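Local coordinates for spore coat polysaccharide biosynthesis protein SpsE (Bacillus subtilis, PDB 1VLI) that probably acts as an N-acylneuraminate-9-phosphate synthase-like, TIM-barrel enzyme in the making of spore coat polysaccharide, at residues A14-I18 against P217-I221; A48-A53 against H248-D252; T165-I170 against Y300-T304; Y315-T321 against N334-P340. All coordinates share one frame; numbering follows the deposited sequence.

Contact 1 of 4, residues A14-I18 against P217-I221; sequences AAFQI and PEAVI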
loop_
_atom_site.group_PDB
_atom_site.type_symbol
_atom_site.label_atom_id
_atom_site.label_comp_id
_atom_site.label_asym_id
_atom_site.label_seq_id
_atom_site.Cartn_x
_atom_site.Cartn_y
_atom_site.Cartn_z
ATOM N N ALA A 14 -19.036 3.692 9.350
ATOM C CA ALA A 14 -17.662 3.844 8.781
ATOM C C ALA A 14 -17.692 4.530 7.405
ATOM O O ALA A 14 -18.054 3.915 6.382
ATOM C CB ALA A 14 -16.966 2.500 8.694
ATOM N N ALA A 15 -17.313 5.808 7.411
ATOM C CA ALA A 15 -17.277 6.662 6.218
ATOM C C ALA A 15 -16.274 7.805 6.426
ATOM O O ALA A 15 -16.014 8.192 7.570
ATOM C CB ALA A 15 -18.661 7.216 5.912
ATOM N N PHE A 16 -15.704 8.320 5.329
ATOM C CA PHE A 16 -14.848 9.509 5.354
ATOM C C PHE A 16 -14.695 10.156 3.967
ATOM O O PHE A 16 -15.256 9.665 2.987
ATOM C CB PHE A 16 -13.485 9.241 6.007
ATOM C CG PHE A 16 -12.681 8.134 5.359
ATOM C CD1 PHE A 16 -11.818 8.410 4.316
ATOM C CD2 PHE A 16 -12.750 6.818 5.835
ATOM C CE1 PHE A 16 -11.035 7.414 3.720
ATOM C CE2 PHE A 16 -11.976 5.792 5.252
ATOM C CZ PHE A 16 -11.122 6.076 4.191
ATOM N N GLN A 17 -13.955 11.257 3.891
ATOM C CA GLN A 17 -13.824 12.005 2.640
ATOM C C GLN A 17 -12.429 11.856 2.036
ATOM O O GLN A 17 -11.451 12.226 2.680
ATOM C CB GLN A 17 -14.058 13.503 2.897
ATOM C CG GLN A 17 -15.420 13.895 3.355
ATOM C CD GLN A 17 -16.464 13.614 2.304
ATOM O OE1 GLN A 17 -17.222 12.639 2.430
ATOM N NE2 GLN A 17 -16.503 14.446 1.249
ATOM N N ILE A 18 -12.318 11.350 0.807
ATOM C CA ILE A 18 -11.085 11.579 0.036
ATOM C C ILE A 18 -11.295 12.755 -0.934
ATOM O O ILE A 18 -12.103 12.677 -1.854
ATOM C CB ILE A 18 -10.661 10.319 -0.687
ATOM C CG1 ILE A 18 -10.268 9.242 0.336
ATOM C CG2 ILE A 18 -9.450 10.603 -1.529
ATOM C CD1 ILE A 18 -10.110 7.855 -0.266
ATOM N N PRO A 217 -15.370 -2.759 12.350
ATOM C CA PRO A 217 -16.575 -2.165 11.819
ATOM C C PRO A 217 -16.472 -0.646 11.695
ATOM O O PRO A 217 -17.357 -0.027 11.118
ATOM C CB PRO A 217 -17.658 -2.601 12.830
ATOM C CG PRO A 217 -16.949 -2.634 14.105
ATOM C CD PRO A 217 -15.539 -3.133 13.761
ATOM N N GLU A 218 -15.402 -0.043 12.199
ATOM C CA GLU A 218 -15.175 1.390 11.936
ATOM C C GLU A 218 -14.187 1.665 10.794
ATOM O O GLU A 218 -13.912 2.825 10.471
ATOM C CB GLU A 218 -14.712 2.115 13.203
ATOM C CG GLU A 218 -15.835 2.511 14.152
ATOM C CD GLU A 218 -15.292 2.958 15.497
ATOM O OE1 GLU A 218 -14.915 4.155 15.633
ATOM O OE2 GLU A 218 -15.216 2.100 16.414
ATOM N N ALA A 219 -13.614 0.611 10.214
ATOM C CA ALA A 219 -12.743 0.753 9.057
ATOM C C ALA A 219 -13.628 0.578 7.834
ATOM O O ALA A 219 -14.718 -0.030 7.940
ATOM C CB ALA A 219 -11.663 -0.273 9.084
ATOM N N VAL A 220 -13.199 1.165 6.703
ATOM C CA VAL A 220 -13.790 0.901 5.396
ATOM C C VAL A 220 -12.903 -0.127 4.722
ATOM O O VAL A 220 -11.693 0.049 4.700
ATOM C CB VAL A 220 -13.819 2.169 4.474
ATOM C CG1 VAL A 220 -14.576 1.835 3.203
ATOM C CG2 VAL A 220 -14.451 3.353 5.191
ATOM N N ILE A 221 -13.492 -1.160 4.131
ATOM C CA ILE A 221 -12.718 -2.290 3.575
ATOM C C ILE A 221 -12.744 -2.282 2.045
ATOM O O ILE A 221 -13.814 -2.179 1.448
ATOM C CB ILE A 221 -13.270 -3.668 4.106
ATOM C CG1 ILE A 221 -13.313 -3.711 5.638
ATOM C CG2 ILE A 221 -12.404 -4.849 3.644
ATOM C CD1 ILE A 221 -12.010 -3.946 6.265
#

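Contact 2 of 4, residues A48-A53 against H248-D252; sequences ALIDAA and HFTID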
loop_
_atom_site.group_PDB
_atom_site.type_symbol
_atom_site.label_atom_id
_atom_site.label_comp_id
_atom_site.label_asym_id
_atom_site.label_seq_id
_atom_site.Cartn_x
_atom_site.Cartn_y
_atom_site.Cartn_z
ATOM N N ALA A 48 -1.382 10.495 -20.815
ATOM C CA ALA A 48 -2.298 9.578 -21.504
ATOM C C ALA A 48 -2.912 8.544 -20.525
ATOM O O ALA A 48 -4.084 8.166 -20.656
ATOM C CB ALA A 48 -1.601 8.896 -22.671
ATOM N N LEU A 49 -2.135 8.119 -19.535
ATOM C CA LEU A 49 -2.653 7.191 -18.511
ATOM C C LEU A 49 -3.745 7.877 -17.702
ATOM O O LEU A 49 -4.847 7.368 -17.601
ATOM C CB LEU A 49 -1.530 6.662 -17.634
ATOM C CG LEU A 49 -0.675 5.574 -18.293
ATOM C CD1 LEU A 49 0.718 5.581 -17.675
ATOM C CD2 LEU A 49 -1.327 4.184 -18.177
ATOM N N ILE A 50 -3.445 9.068 -17.197
ATOM C CA ILE A 50 -4.455 9.974 -16.638
ATOM C C ILE A 50 -5.704 10.035 -17.491
ATOM O O ILE A 50 -6.781 9.818 -16.954
ATOM C CB ILE A 50 -3.853 11.400 -16.367
ATOM C CG1 ILE A 50 -2.705 11.253 -15.355
ATOM C CG2 ILE A 50 -4.910 12.354 -15.810
ATOM C CD1 ILE A 50 -2.136 12.513 -14.798
ATOM N N ASP A 51 -5.568 10.277 -18.805
ATOM C CA ASP A 51 -6.720 10.312 -19.735
ATOM C C ASP A 51 -7.532 9.046 -19.688
ATOM O O ASP A 51 -8.761 9.093 -19.603
ATOM C CB ASP A 51 -6.286 10.485 -21.197
ATOM C CG ASP A 51 -5.813 11.903 -21.527
ATOM O OD1 ASP A 51 -6.374 12.891 -20.998
ATOM O OD2 ASP A 51 -4.893 12.118 -22.346
ATOM N N ALA A 52 -6.839 7.915 -19.788
ATOM C CA ALA A 52 -7.483 6.601 -19.815
ATOM C C ALA A 52 -8.296 6.336 -18.542
ATOM O O ALA A 52 -9.430 5.847 -18.614
ATOM C CB ALA A 52 -6.445 5.513 -20.025
ATOM N N ALA A 53 -7.714 6.689 -17.394
ATOM C CA ALA A 53 -8.369 6.577 -16.092
ATOM C C ALA A 53 -9.643 7.417 -16.021
ATOM O O ALA A 53 -10.681 6.941 -15.546
ATOM C CB ALA A 53 -7.414 6.996 -14.994
ATOM N N HIS A 248 -4.518 -2.417 -11.647
ATOM C CA HIS A 248 -3.484 -1.883 -12.548
ATOM C C HIS A 248 -4.069 -1.670 -13.942
ATOM O O HIS A 248 -4.909 -2.469 -14.409
ATOM C CB HIS A 248 -2.291 -2.816 -12.682
ATOM C CG HIS A 248 -1.526 -3.009 -11.412
ATOM N ND1 HIS A 248 -0.213 -2.623 -11.274
ATOM C CD2 HIS A 248 -1.885 -3.560 -10.224
ATOM C CE1 HIS A 248 0.206 -2.921 -10.055
ATOM N NE2 HIS A 248 -0.788 -3.492 -9.397
ATOM N N PHE A 249 -3.634 -0.582 -14.586
ATOM C CA PHE A 249 -3.946 -0.358 -15.978
ATOM C C PHE A 249 -2.735 0.173 -16.738
ATOM O O PHE A 249 -1.791 0.698 -16.150
ATOM C CB PHE A 249 -5.145 0.580 -16.134
ATOM C CG PHE A 249 -4.810 2.045 -16.019
ATOM C CD1 PHE A 249 -4.489 2.599 -14.788
ATOM C CD2 PHE A 249 -4.855 2.871 -17.142
ATOM C CE1 PHE A 249 -4.202 3.940 -14.661
ATOM C CE2 PHE A 249 -4.572 4.238 -17.044
ATOM C CZ PHE A 249 -4.237 4.780 -15.807
ATOM N N THR A 250 -2.765 -0.001 -18.048
ATOM C CA THR A 250 -1.709 0.486 -18.910
ATOM C C THR A 250 -2.373 1.127 -20.108
ATOM O O THR A 250 -3.591 1.116 -20.212
ATOM C CB THR A 250 -0.767 -0.656 -19.334
ATOM O OG1 THR A 250 0.201 -0.150 -20.264
ATOM C CG2 THR A 250 -1.533 -1.730 -20.145
ATOM N N ILE A 251 -1.569 1.683 -21.002
ATOM C CA ILE A 251 -2.075 2.339 -22.196
ATOM C C ILE A 251 -2.090 1.337 -23.348
ATOM O O ILE A 251 -2.833 1.501 -24.324
ATOM C CB ILE A 251 -1.231 3.648 -22.492
ATOM C CG1 ILE A 251 -2.105 4.741 -23.094
ATOM C CG2 ILE A 251 0.061 3.404 -23.316
ATOM C CD1 ILE A 251 -2.981 5.429 -22.077
ATOM N N ASP A 252 -1.282 0.283 -23.200
ATOM C CA ASP A 252 -1.095 -0.752 -24.227
ATOM C C ASP A 252 -0.430 -1.991 -23.614
ATOM O O ASP A 252 0.724 -1.932 -23.190
ATOM C CB ASP A 252 -0.242 -0.193 -25.383
ATOM C CG ASP A 252 0.206 -1.254 -26.372
ATOM O OD1 ASP A 252 -0.362 -2.367 -26.397
ATOM O OD2 ASP A 252 1.126 -1.050 -27.186
#

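Contact 3 of 4, residues T165-I170 against Y300-T304; sequences TAGAEI and YKTTT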
loop_
_atom_site.group_PDB
_atom_site.type_symbol
_atom_site.label_atom_id
_atom_site.label_comp_id
_atom_site.label_asym_id
_atom_site.label_seq_id
_atom_site.Cartn_x
_atom_site.Cartn_y
_atom_site.Cartn_z
ATOM N N THR A 165 -2.890 -5.412 2.832
ATOM C CA THR A 165 -2.683 -6.509 3.776
ATOM C C THR A 165 -2.220 -7.834 3.167
ATOM O O THR A 165 -2.564 -8.906 3.703
ATOM C CB THR A 165 -3.983 -6.758 4.562
ATOM O OG1 THR A 165 -5.008 -7.172 3.655
ATOM C CG2 THR A 165 -4.531 -5.456 5.190
ATOM N N ALA A 166 -1.454 -7.798 2.073
ATOM C CA ALA A 166 -0.994 -9.053 1.467
ATOM C C ALA A 166 -0.163 -9.830 2.461
ATOM O O ALA A 166 0.758 -9.277 3.090
ATOM C CB ALA A 166 -0.195 -8.816 0.215
ATOM N N GLY A 167 -0.493 -11.110 2.616
ATOM C CA GLY A 167 0.277 -12.008 3.493
ATOM C C GLY A 167 0.162 -11.779 4.998
ATOM O O GLY A 167 0.926 -12.367 5.767
ATOM N N ALA A 168 -0.803 -10.948 5.412
ATOM C CA ALA A 168 -0.947 -10.524 6.801
ATOM C C ALA A 168 -1.879 -11.483 7.497
ATOM O O ALA A 168 -2.697 -12.130 6.854
ATOM C CB ALA A 168 -1.506 -9.111 6.882
ATOM N N GLU A 169 -1.747 -11.579 8.809
ATOM C CA GLU A 169 -2.757 -12.234 9.602
ATOM C C GLU A 169 -3.533 -11.163 10.341
ATOM O O GLU A 169 -3.212 -9.966 10.242
ATOM C CB GLU A 169 -2.104 -13.232 10.527
ATOM C CG GLU A 169 -1.379 -14.270 9.707
ATOM C CD GLU A 169 -1.251 -15.572 10.434
ATOM O OE1 GLU A 169 -0.701 -15.584 11.553
ATOM O OE2 GLU A 169 -1.708 -16.580 9.877
ATOM N N ILE A 170 -4.570 -11.580 11.055
ATOM C CA ILE A 170 -5.512 -10.641 11.661
ATOM C C ILE A 170 -4.851 -9.705 12.705
ATOM O O ILE A 170 -5.184 -8.510 12.813
ATOM C CB ILE A 170 -6.797 -11.396 12.144
ATOM C CG1 ILE A 170 -7.929 -10.439 12.521
ATOM C CG2 ILE A 170 -6.507 -12.398 13.270
ATOM C CD1 ILE A 170 -8.597 -9.794 11.362
ATOM N N TYR A 300 -10.093 -17.273 6.702
ATOM C CA TYR A 300 -8.937 -17.143 7.595
ATOM C C TYR A 300 -7.918 -16.247 6.907
ATOM O O TYR A 300 -7.332 -16.644 5.885
ATOM C CB TYR A 300 -8.322 -18.502 7.972
ATOM C CG TYR A 300 -7.124 -18.374 8.905
ATOM C CD1 TYR A 300 -7.252 -17.797 10.181
ATOM C CD2 TYR A 300 -5.866 -18.813 8.510
ATOM C CE1 TYR A 300 -6.144 -17.653 11.044
ATOM C CE2 TYR A 300 -4.747 -18.678 9.357
ATOM C CZ TYR A 300 -4.892 -18.097 10.621
ATOM O OH TYR A 300 -3.780 -17.978 11.444
ATOM N N LYS A 301 -7.753 -15.030 7.445
ATOM C CA LYS A 301 -6.817 -14.026 6.903
ATOM C C LYS A 301 -5.429 -14.535 7.148
ATOM O O LYS A 301 -5.036 -14.716 8.300
ATOM C CB LYS A 301 -6.983 -12.661 7.579
ATOM C CG LYS A 301 -6.028 -11.585 7.086
ATOM C CD LYS A 301 -6.050 -11.485 5.579
ATOM C CE LYS A 301 -5.194 -10.329 5.114
ATOM N NZ LYS A 301 -5.319 -10.148 3.620
ATOM N N THR A 302 -4.708 -14.788 6.057
ATOM C CA THR A 302 -3.375 -15.393 6.106
ATOM C C THR A 302 -2.620 -15.264 4.760
ATOM O O THR A 302 -3.205 -14.884 3.764
ATOM C CB THR A 302 -3.476 -16.880 6.581
ATOM O OG1 THR A 302 -2.162 -17.394 6.796
ATOM C CG2 THR A 302 -4.078 -17.799 5.505
ATOM N N THR A 303 -1.325 -15.577 4.739
ATOM C CA THR A 303 -0.558 -15.641 3.485
ATOM C C THR A 303 -0.965 -16.856 2.607
ATOM O O THR A 303 -1.346 -17.919 3.133
ATOM C CB THR A 303 0.957 -15.627 3.811
ATOM O OG1 THR A 303 1.714 -15.371 2.618
ATOM C CG2 THR A 303 1.433 -16.996 4.304
ATOM N N THR A 304 -0.906 -16.703 1.280
ATOM C CA THR A 304 -1.321 -17.789 0.367
ATOM C C THR A 304 -0.192 -18.794 0.057
ATOM O O THR A 304 0.977 -18.562 0.406
ATOM C CB THR A 304 -1.975 -17.250 -0.955
ATOM O OG1 THR A 304 -1.086 -16.332 -1.607
ATOM C CG2 THR A 304 -3.246 -16.424 -0.675
HETATM O O HOH W 1 -3.114 -12.309 3.567
HETATM O O HOH W 2 -5.478 -14.252 10.879
#

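Contact 4 of 4, residues Y315-T321 against N334-P340; sequences YRGIFTT and NIAVLRP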
loop_
_atom_site.group_PDB
_atom_site.type_symbol
_atom_site.label_atom_id
_atom_site.label_comp_id
_atom_site.label_asym_id
_atom_site.label_seq_id
_atom_site.Cartn_x
_atom_site.Cartn_y
_atom_site.Cartn_z
ATOM N N TYR A 315 8.086 -8.434 5.341
ATOM C CA TYR A 315 7.755 -7.258 6.159
ATOM C C TYR A 315 9.014 -6.607 6.706
ATOM O O TYR A 315 10.095 -7.188 6.622
ATOM C CB TYR A 315 6.875 -7.627 7.328
ATOM C CG TYR A 315 5.499 -8.024 6.933
ATOM C CD1 TYR A 315 5.087 -7.948 5.593
ATOM C CD2 TYR A 315 4.578 -8.459 7.890
ATOM C CE1 TYR A 315 3.791 -8.328 5.208
ATOM C CE2 TYR A 315 3.257 -8.840 7.504
ATOM C CZ TYR A 315 2.895 -8.774 6.170
ATOM O OH TYR A 315 1.636 -9.117 5.776
ATOM N N ARG A 316 8.880 -5.416 7.287
ATOM C CA ARG A 316 10.054 -4.709 7.805
ATOM C C ARG A 316 10.548 -5.281 9.138
ATOM O O ARG A 316 9.807 -5.987 9.845
ATOM C CB ARG A 316 9.774 -3.211 7.938
ATOM C CG ARG A 316 9.314 -2.533 6.637
ATOM C CD ARG A 316 9.930 -1.152 6.424
ATOM N NE ARG A 316 9.714 -0.679 5.066
ATOM C CZ ARG A 316 10.320 0.381 4.518
ATOM N NH1 ARG A 316 11.212 1.105 5.181
ATOM N NH2 ARG A 316 10.067 0.697 3.273
ATOM N N GLY A 317 11.805 -4.990 9.462
ATOM C CA GLY A 317 12.361 -5.248 10.767
ATOM C C GLY A 317 13.417 -4.214 11.088
ATOM O O GLY A 317 13.664 -3.283 10.298
ATOM N N ILE A 318 14.068 -4.380 12.240
ATOM C CA ILE A 318 15.050 -3.419 12.667
ATOM C C ILE A 318 16.453 -3.877 12.285
ATOM O O ILE A 318 16.880 -4.980 12.665
ATOM C CB ILE A 318 14.932 -3.191 14.176
ATOM C CG1 ILE A 318 13.541 -2.673 14.521
ATOM C CG2 ILE A 318 15.978 -2.208 14.609
ATOM C CD1 ILE A 318 13.319 -2.487 15.977
ATOM N N PHE A 319 17.171 -3.017 11.560
ATOM C CA PHE A 319 18.464 -3.378 10.976
ATOM C C PHE A 319 19.501 -2.362 11.312
ATOM O O PHE A 319 19.173 -1.201 11.446
ATOM C CB PHE A 319 18.348 -3.464 9.460
ATOM C CG PHE A 319 17.741 -4.744 8.973
ATOM C CD1 PHE A 319 16.365 -4.876 8.848
ATOM C CD2 PHE A 319 18.554 -5.831 8.647
ATOM C CE1 PHE A 319 15.793 -6.086 8.414
ATOM C CE2 PHE A 319 18.000 -7.032 8.205
ATOM C CZ PHE A 319 16.611 -7.155 8.095
ATOM N N THR A 320 20.750 -2.795 11.460
ATOM C CA THR A 320 21.853 -1.868 11.665
ATOM C C THR A 320 22.194 -1.176 10.344
ATOM O O THR A 320 22.287 -1.826 9.291
ATOM C CB THR A 320 23.096 -2.586 12.184
ATOM O OG1 THR A 320 23.288 -3.790 11.435
ATOM C CG2 THR A 320 22.892 -3.071 13.619
ATOM N N THR A 321 22.364 0.136 10.405
ATOM C CA THR A 321 22.824 0.904 9.244
ATOM C C THR A 321 24.348 1.125 9.248
ATOM O O THR A 321 24.912 1.531 8.224
ATOM C CB THR A 321 22.104 2.256 9.147
ATOM O OG1 THR A 321 22.275 2.974 10.366
ATOM C CG2 THR A 321 20.638 2.080 9.071
ATOM N N ASN A 334 22.168 4.571 13.870
ATOM C CA ASN A 334 22.789 3.271 13.616
ATOM C C ASN A 334 21.813 2.108 13.397
ATOM O O ASN A 334 22.223 1.019 12.982
ATOM C CB ASN A 334 23.832 2.924 14.688
ATOM C CG ASN A 334 23.280 3.011 16.093
ATOM O OD1 ASN A 334 22.053 2.943 16.332
ATOM N ND2 ASN A 334 24.175 3.167 17.039
ATOM N N ILE A 335 20.532 2.339 13.653
ATOM C CA ILE A 335 19.521 1.357 13.280
ATOM C C ILE A 335 18.355 2.001 12.521
ATOM O O ILE A 335 18.065 3.190 12.720
ATOM C CB ILE A 335 19.001 0.543 14.518
ATOM C CG1 ILE A 335 18.583 1.471 15.667
ATOM C CG2 ILE A 335 20.044 -0.488 14.974
ATOM C CD1 ILE A 335 17.538 0.863 16.575
ATOM N N ALA A 336 17.684 1.203 11.677
ATOM C CA ALA A 336 16.548 1.686 10.901
ATOM C C ALA A 336 15.526 0.586 10.661
ATOM O O ALA A 336 15.853 -0.596 10.726
ATOM C CB ALA A 336 17.003 2.311 9.572
ATOM N N VAL A 337 14.282 0.992 10.415
ATOM C CA VAL A 337 13.178 0.080 10.073
ATOM C C VAL A 337 13.203 -0.138 8.543
ATOM O O VAL A 337 12.849 0.774 7.759
ATOM C CB VAL A 337 11.853 0.680 10.557
ATOM C CG1 VAL A 337 10.619 -0.139 10.098
ATOM C CG2 VAL A 337 11.873 0.826 12.052
ATOM N N LEU A 338 13.687 -1.315 8.125
ATOM C CA LEU A 338 13.974 -1.594 6.704
ATOM C C LEU A 338 13.403 -2.949 6.277
ATOM O O LEU A 338 13.050 -3.757 7.114
ATOM C CB LEU A 338 15.484 -1.529 6.439
ATOM C CG LEU A 338 16.123 -0.157 6.668
ATOM C CD1 LEU A 338 17.603 -0.290 6.914
ATOM C CD2 LEU A 338 15.853 0.793 5.517
ATOM N N ARG A 339 13.266 -3.173 4.976
ATOM C CA ARG A 339 12.878 -4.470 4.465
ATOM C C ARG A 339 14.140 -5.336 4.425
ATOM O O ARG A 339 15.232 -4.848 4.075
ATOM C CB ARG A 339 12.309 -4.348 3.060
ATOM C CG ARG A 339 10.984 -3.632 2.940
ATOM C CD ARG A 339 10.505 -3.636 1.518
ATOM N NE ARG A 339 9.305 -2.843 1.338
ATOM C CZ ARG A 339 8.458 -3.004 0.333
ATOM N NH1 ARG A 339 8.680 -3.929 -0.591
ATOM N NH2 ARG A 339 7.374 -2.258 0.267
ATOM N N PRO A 340 14.006 -6.607 4.800
ATOM C CA PRO A 340 15.162 -7.497 4.906
ATOM C C PRO A 340 15.868 -7.808 3.584
ATOM O O PRO A 340 17.067 -8.081 3.590
ATOM C CB PRO A 340 14.573 -8.784 5.524
ATOM C CG PRO A 340 13.164 -8.730 5.291
ATOM C CD PRO A 340 12.758 -7.276 5.190
#

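Contact 1 of 4, residues A14-I18 against P217-I221
Val220 turns one methyl, CG2, toward the Phe16 ring, with CG2 of Val220 lying 3.5 Å from CE2 of Phe16. The methyl comes up to the ring at a slant. Val220 has CG1 anti to the backbone N (chi1 -174°), which leaves CG2 as the branch facing residues 14-18. The same methyl lies 3.8 Å from Ala14 O, and thus touches both the backbone and a side chain of the partner. Ala14 answers with its CB, pointed into the bend before the strand: it lies 3.5 Å from Pro217 O and also 3.5 Å from Ala219 O. A methyl is small enough to fit among these carbonyl oxygens. Glu218 sends its carboxylate elsewhere, to a salt bridge with Arg181.

In the fold, the hairpin of strands 15-18 and 21-24 lies against the N-terminal end of barrel strand 220-225, and Phe16 also touches Ala189 and Pro160. The backbones find their hydrogen bonds within their own sheets, Phe16 with Val23 and Val220 with Ile188 and Ile190. The contact therefore rests on apolar packing and on the fit of small methyl groups, with the polar backbone groups of Phe16 and Val220 already engaged elsewhere.

Contact 2 of 4, residues A48-A53 against H248-D252
Phe249 and Leu49 meet in the layer between strands and helices of a TIM barrel, where the chain leaving the last strand, 244-248, packs on the first helix, 43-56. The CB of Phe249 is directed at the helix, and with CG between the backbone N and the carbonyl carbon (chi1 82°) the CD2-CE2 side of the ring is laid against Leu49. Along the ring, CD2 is 3.9 Å from CD2 of Leu49, and CE2 of Phe249 comes to 3.4 Å from that same methyl. CE2 also touches the CB of Ala52, while CZ, the tip, lies 3.2 Å from Leu49 O and 4.0 Å from CB of Ala53. Leu49 O sits at the ring edge, near its plane, and already accepts the helical hydrogen bond from Ala53 N. The alanines, with only a methyl each, let the ring approach the helix closely. Strand residues Ala33, Ala35 and Val61 also pack on it. With an alanine here instead of Phe249, a gap is likely to open between helix and strands, and Leu49 CD2 to lose its aromatic neighbour. Just before it, His248 binds the zinc ion with His226. Further on, Ile251 reaches the helix with CD1, which lies 3.8 Å from CB of Ala48 and 4.0 Å from CB of Ala52.

Contact 3 of 4, residues T165-I170 against Y300-T304
Lys301 drives its ammonium group into the loop at Thr165, where NZ donates to Thr165 O at 3.0 Å and to Thr165 OG1, also at 3.0 Å. The carbonyl is met from above its plane, 51° out, while Ala168 N bonds the same oxygen from the opposite face, closing a type II turn. Lysine suits the place because its long chain, bent at chi2 (51°), runs past Ala168 O, 3.4 Å from CG of Lys301, before its charge is spent on buried oxygens. NZ also donates to a water 3.1 Å away, which lies 2.6 Å from Thr302 O and can donate to it. A weak hydrogen bond runs from NZ of Lys301 to His192 ND1. Replacing Lys301 by a methionine would probably leave Thr165 O and the water without their charged donor and weaken the hold between the loops.

Beside this, toward helix 170-181, Thr302 OG1 donates to Glu169 OE2 at 3.2 Å, on the anti side of the carboxylate; Tyr300 OH lies 3.0 Å from that same oxygen. A second water joins Ile170 N to Lys301 O. Gly167 suits the third position of the turn, since its positive phi favours glycine, and its CA touches CB of Thr303 at 3.7 Å.

Farther out, Thr165 OG1 is also bonded to Met191 O of strand 188-193, and Asp172 bonds Glu169 N at the N-cap of helix 170-181. Lys301 packs on Val208 and Met211 of helix 208-215, and Thr303 on Ile310 of helix 310-313, so residues 300-304 bridge the loop after strand 161-164 and these helices.

Contact 4 of 4, residues Y315-T321 against N334-P340
The guanidinium of Arg316, beside the antiparallel strand pair of the SAF (antifreeze-like) domain, receives Val337 O at its edge, in plane, and has Arg339 N over one face. NH1 of Arg316 donates to Val337 O at 3.1 Å, the oxygen only 11° out of the guanidinium plane. The Arg339 guanidinium stands nearly upright to it, the planes 82° apart. Both arginines form salt bridges with Glu144, which probably offsets the closeness of their like charges. The Phe319 ring is met obliquely by Pro340, its CZ lying 3.5 Å from Pro340 CA, and also by Leu338 O.

These groups flank strands 317-320 and 335-338. Gly317 with Leu338 and Phe319 with Ala336 are the hydrogen-bonded pairs, each held by two backbone bonds, such as Gly317 N to Leu338 O at 2.9 Å. Ile318 with Val337 is the non-hydrogen-bonded pair between them, and Thr320 with Ile335 the next one on.

One face carries Ile318, Ile335 and Val337, branched residues suited to strands, and all three pack on Phe352 of helix 352-356. Across it, CG2 of Ile318 lies 4.0 Å from CD1 of Ile335, while Thr320 turns its hydroxyl to Pro366 and Thr369. On the other face Phe319 CB meets Leu338 CD1 at 4.1 Å, and the small Ala336 takes Thr321 CG2 on its CB.

The pairing continues past the strand ends: Thr321 N donates to Asn334 O at 2.7 Å, coming from well above the carbonyl plane, 52° out of it.

From the N terminus, residues 14-18 open contact 1, which closes nearly two hundred residues later at 217-221 and ties the hairpin to the barrel. Contact 2 opens within that loop, at helix 43-56, and closes beyond it, after strand 244-248, joining the last strand to the first helix. Contact 3 opens at residues 165-170, inside both, and closes at 300-304, so contacts 1, 2 and 3 all cross. Contact 4 follows in series, a short loop within the SAF domain. It touches contact 3 through Tyr315 OH, probably hydrogen-bonded to Ala166 O at 2.8 Å. Thus the barrel contacts interlock, and residues 300-315 lead to the C-terminal domain.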